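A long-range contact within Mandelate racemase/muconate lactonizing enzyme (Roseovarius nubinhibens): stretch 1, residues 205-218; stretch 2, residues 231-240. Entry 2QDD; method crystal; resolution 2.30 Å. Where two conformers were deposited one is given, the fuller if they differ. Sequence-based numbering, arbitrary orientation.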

# COMPACT_ATOMS: atom_id res chain seq x y z
N ILE A 205 23.51 -6.06 10.08
CA ILE A 205 24.13 -7.20 10.75
C ILE A 205 23.12 -8.33 10.91
O ILE A 205 23.43 -9.48 10.62
N ALA A 206 21.90 -7.99 11.33
CA ALA A 206 20.80 -8.97 11.43
C ALA A 206 20.54 -9.73 10.13
O ALA A 206 20.48 -10.96 10.14
N VAL A 207 20.41 -9.00 9.03
CA VAL A 207 20.21 -9.60 7.70
C VAL A 207 21.38 -10.53 7.33
O VAL A 207 21.15 -11.64 6.86
N GLU A 208 22.60 -10.08 7.59
CA GLU A 208 23.81 -10.86 7.28
C GLU A 208 23.95 -12.15 8.09
O GLU A 208 24.18 -13.20 7.50
N VAL A 209 23.81 -12.09 9.41
CA VAL A 209 23.86 -13.33 10.20
C VAL A 209 22.69 -14.30 10.00
O VAL A 209 22.91 -15.49 9.86
N LEU A 210 21.47 -13.77 9.94
CA LEU A 210 20.28 -14.63 9.84
C LEU A 210 20.10 -15.26 8.47
O LEU A 210 19.52 -16.33 8.36
N ASN A 211 20.64 -14.62 7.43
CA ASN A 211 20.69 -15.24 6.11
C ASN A 211 21.94 -16.07 5.84
O ASN A 211 22.12 -16.59 4.74
N SER A 212 22.80 -16.21 6.85
CA SER A 212 23.99 -17.08 6.76
C SER A 212 23.79 -18.41 7.48
O SER A 212 24.66 -19.28 7.44
N VAL A 213 22.63 -18.56 8.10
CA VAL A 213 22.43 -19.52 9.19
C VAL A 213 21.28 -20.47 8.81
O VAL A 213 20.29 -20.04 8.22
N ARG A 214 21.44 -21.76 9.11
CA ARG A 214 20.41 -22.76 8.80
C ARG A 214 19.32 -22.82 9.88
O ARG A 214 18.21 -23.30 9.62
N ALA A 215 19.65 -22.34 11.07
CA ALA A 215 18.77 -22.38 12.23
C ALA A 215 17.53 -21.50 12.08
O ALA A 215 17.62 -20.33 11.68
N ARG A 216 16.38 -22.07 12.41
CA ARG A 216 15.10 -21.38 12.30
C ARG A 216 14.46 -21.21 13.67
O ARG A 216 13.24 -21.18 13.78
N ASP A 217 15.29 -21.08 14.69
CA ASP A 217 14.81 -20.78 16.05
C ASP A 217 14.36 -19.33 16.17
O ASP A 217 14.78 -18.49 15.37
N TRP A 218 13.51 -19.07 17.16
CA TRP A 218 13.13 -17.72 17.59
C TRP A 218 14.30 -16.75 17.67
O TRP A 218 15.36 -17.07 18.20
N HIS A 231 11.73 -4.38 9.16
CA HIS A 231 12.63 -4.41 8.01
C HIS A 231 13.36 -5.75 7.91
O HIS A 231 13.33 -6.38 6.86
N VAL A 232 14.00 -6.16 9.01
CA VAL A 232 14.69 -7.44 9.12
C VAL A 232 13.77 -8.64 8.82
O VAL A 232 14.14 -9.54 8.06
N ALA A 233 12.57 -8.61 9.40
CA ALA A 233 11.59 -9.69 9.29
C ALA A 233 11.18 -10.00 7.85
O ALA A 233 10.99 -11.16 7.50
N ARG A 234 11.06 -8.95 7.03
CA ARG A 234 10.79 -9.07 5.59
C ARG A 234 11.89 -9.76 4.79
O ARG A 234 11.65 -10.22 3.67
N ARG A 235 13.09 -9.84 5.36
CA ARG A 235 14.30 -10.19 4.63
C ARG A 235 14.94 -11.50 5.11
O ARG A 235 15.89 -11.99 4.50
N VAL A 236 14.43 -12.05 6.22
CA VAL A 236 14.98 -13.28 6.82
C VAL A 236 13.88 -14.34 7.03
O VAL A 236 12.70 -14.05 6.83
N ALA A 237 14.27 -15.54 7.44
CA ALA A 237 13.37 -16.70 7.48
C ALA A 237 12.96 -17.18 8.89
O ALA A 237 12.17 -18.11 9.01
N ASN A 238 13.50 -16.53 9.93
CA ASN A 238 13.25 -16.90 11.33
C ASN A 238 11.98 -16.25 11.89
O ASN A 238 11.64 -15.14 11.48
N PRO A 239 11.30 -16.92 12.85
CA PRO A 239 10.30 -16.26 13.69
C PRO A 239 10.89 -15.12 14.53
O PRO A 239 11.96 -15.28 15.12
N ILE A 240 10.20 -13.99 14.57
CA ILE A 240 10.68 -12.81 15.30
C ILE A 240 9.80 -12.53 16.51
O ILE A 240 8.58 -12.43 16.40

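What fills the apolar centre of the contact? L210 (chi1 m, chi2 t) and A206 point toward stretch 2 from the helix. V236, chi1 m, points back, and its CG1 lies 3.8 Å from L210 CB. V232, chi1 t, has its CA-to-CB bond sideways to stretch 1; both methyls of V232 pack on A206 CB, CG2 at 3.8 Å and CG1 at 3.9 Å, and CG1 also reaches L210 CD1 at 4.3 Å.

How does the contact continue past this centre? V207, chi1 t, places CG1 over one face of the R235 guanidinium, 3.9 Å from NH1. Farther along, the W218 ring, chi1 m, turns back although its CA-to-CB bond points away, and P239 CB sits over its face in a CH-pi contact, 3.9 Å from the six-membered ring centroid. A237 CB lies over one face of the R216 guanidinium, 3.9 Å from NE.

Which polar groups hold the edge? N238, chi1 m, bridges the stretch 1 loop: its ND2 carries two hydrogens and so donates to both A215 O at 3.0 Å and D217 O at 2.8 Å, the latter nearly straight. N211, also m, donates from ND2 to R235 O at 3.0 Å, leaving OD1 to accept from water.

Does water take part? One water donates to L210 O (2.8 Å) and N211 OD1 (2.7 Å) and accepts from A237 N (2.9 Å), linking the helix end to the facing loop.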

# COMPACT_ATOMS: atom_id res chain seq x y z
CB ILE A 205 24.77 -6.80 12.12
CG1 ILE A 205 25.93 -5.83 11.90
CG2 ILE A 205 25.29 -8.03 12.86
CD1 ILE A 205 26.23 -4.93 13.11
CB ALA A 206 19.53 -8.29 11.90
CB VAL A 207 19.95 -8.51 6.62
CG1 VAL A 207 20.01 -9.08 5.21
CG2 VAL A 207 18.58 -7.87 6.85
CB GLU A 208 25.08 -10.01 7.39
CG GLU A 208 26.37 -10.78 7.10
CD GLU A 208 27.63 -10.05 7.54
OE1 GLU A 208 27.52 -9.03 8.26
OE2 GLU A 208 28.73 -10.49 7.15
CB VAL A 209 24.38 -13.20 11.69
CG1 VAL A 209 24.87 -11.80 12.04
CG2 VAL A 209 23.38 -13.73 12.71
CB LEU A 210 19.01 -13.90 10.27
CG LEU A 210 18.92 -13.48 11.74
CD1 LEU A 210 17.62 -12.75 12.03
CD2 LEU A 210 19.06 -14.69 12.65
CB ASN A 211 20.45 -14.20 5.00
CG ASN A 211 19.03 -13.64 5.02
OD1 ASN A 211 18.11 -14.29 5.51
ND2 ASN A 211 18.86 -12.45 4.48
CB SER A 212 25.20 -16.36 7.34
OG SER A 212 25.43 -15.14 6.67
CB VAL A 213 22.20 -18.74 10.53
CG1 VAL A 213 20.92 -19.10 11.23
CG2 VAL A 213 23.40 -18.84 11.43
CB ARG A 214 21.03 -24.14 8.61
CG ARG A 214 21.55 -24.41 7.21
CD ARG A 214 22.19 -25.80 7.13
NE ARG A 214 23.59 -25.78 7.56
CZ ARG A 214 24.03 -26.17 8.76
NH1 ARG A 214 23.19 -26.62 9.68
NH2 ARG A 214 25.33 -26.11 9.03
CB ALA A 215 19.53 -21.98 13.47
CB ARG A 216 14.15 -22.16 11.37
CG ARG A 216 14.67 -22.35 9.96
CD ARG A 216 14.89 -21.03 9.27
NE ARG A 216 15.42 -21.19 7.92
CZ ARG A 216 16.63 -20.79 7.53
NH1 ARG A 216 17.03 -20.99 6.29
NH2 ARG A 216 17.45 -20.21 8.40
CB ASP A 217 15.91 -21.08 17.06
CG ASP A 217 16.52 -22.45 16.87
OD1 ASP A 217 17.54 -22.54 16.16
OD2 ASP A 217 15.97 -23.44 17.40
CB TRP A 218 12.50 -17.77 18.98
CG TRP A 218 11.04 -18.13 19.01
CD1 TRP A 218 10.50 -19.29 19.49
CD2 TRP A 218 9.94 -17.32 18.60
NE1 TRP A 218 9.14 -19.26 19.39
CE2 TRP A 218 8.76 -18.06 18.85
CE3 TRP A 218 9.83 -16.04 18.04
CZ2 TRP A 218 7.49 -17.56 18.56
CZ3 TRP A 218 8.56 -15.55 17.75
CH2 TRP A 218 7.41 -16.31 18.00
CB HIS A 231 13.63 -3.25 8.07
CG HIS A 231 14.54 -3.16 6.89
ND1 HIS A 231 14.31 -2.30 5.84
CD2 HIS A 231 15.69 -3.82 6.60
CE1 HIS A 231 15.28 -2.43 4.95
NE2 HIS A 231 16.12 -3.35 5.38
CB VAL A 232 15.34 -7.60 10.52
CG1 VAL A 232 15.92 -8.99 10.72
CG2 VAL A 232 16.41 -6.55 10.72
CB ALA A 233 10.36 -9.38 10.14
CB ARG A 234 10.50 -7.70 4.99
CG ARG A 234 9.11 -7.18 5.31
CD ARG A 234 8.73 -6.00 4.42
NE ARG A 234 9.32 -4.74 4.88
CZ ARG A 234 8.81 -3.94 5.82
NH1 ARG A 234 7.67 -4.25 6.43
NH2 ARG A 234 9.45 -2.83 6.15
CB ARG A 235 15.31 -9.05 4.71
CG ARG A 235 14.84 -7.73 4.09
CD ARG A 235 16.01 -6.94 3.51
NE ARG A 235 16.54 -7.56 2.30
CZ ARG A 235 17.78 -7.41 1.84
NH1 ARG A 235 18.67 -6.67 2.49
NH2 ARG A 235 18.13 -8.02 0.72
CB VAL A 236 15.74 -12.99 8.17
CG1 VAL A 236 16.77 -11.88 8.00
CG2 VAL A 236 14.77 -12.63 9.29
CB ALA A 237 13.96 -17.84 6.68
CB ASN A 238 14.41 -16.42 12.21
CG ASN A 238 15.68 -17.18 11.96
OD1 ASN A 238 16.34 -16.99 10.94
ND2 ASN A 238 16.06 -18.04 12.90
CB PRO A 239 9.81 -17.39 14.62
CG PRO A 239 10.16 -18.65 13.93
CD PRO A 239 11.44 -18.35 13.19
CB ILE A 240 10.87 -11.57 14.37
CG1 ILE A 240 12.26 -11.60 13.73
CG2 ILE A 240 10.73 -10.25 15.13
CD1 ILE A 240 12.25 -11.98 12.28
O HOH W 1 17.02 -16.32 7.01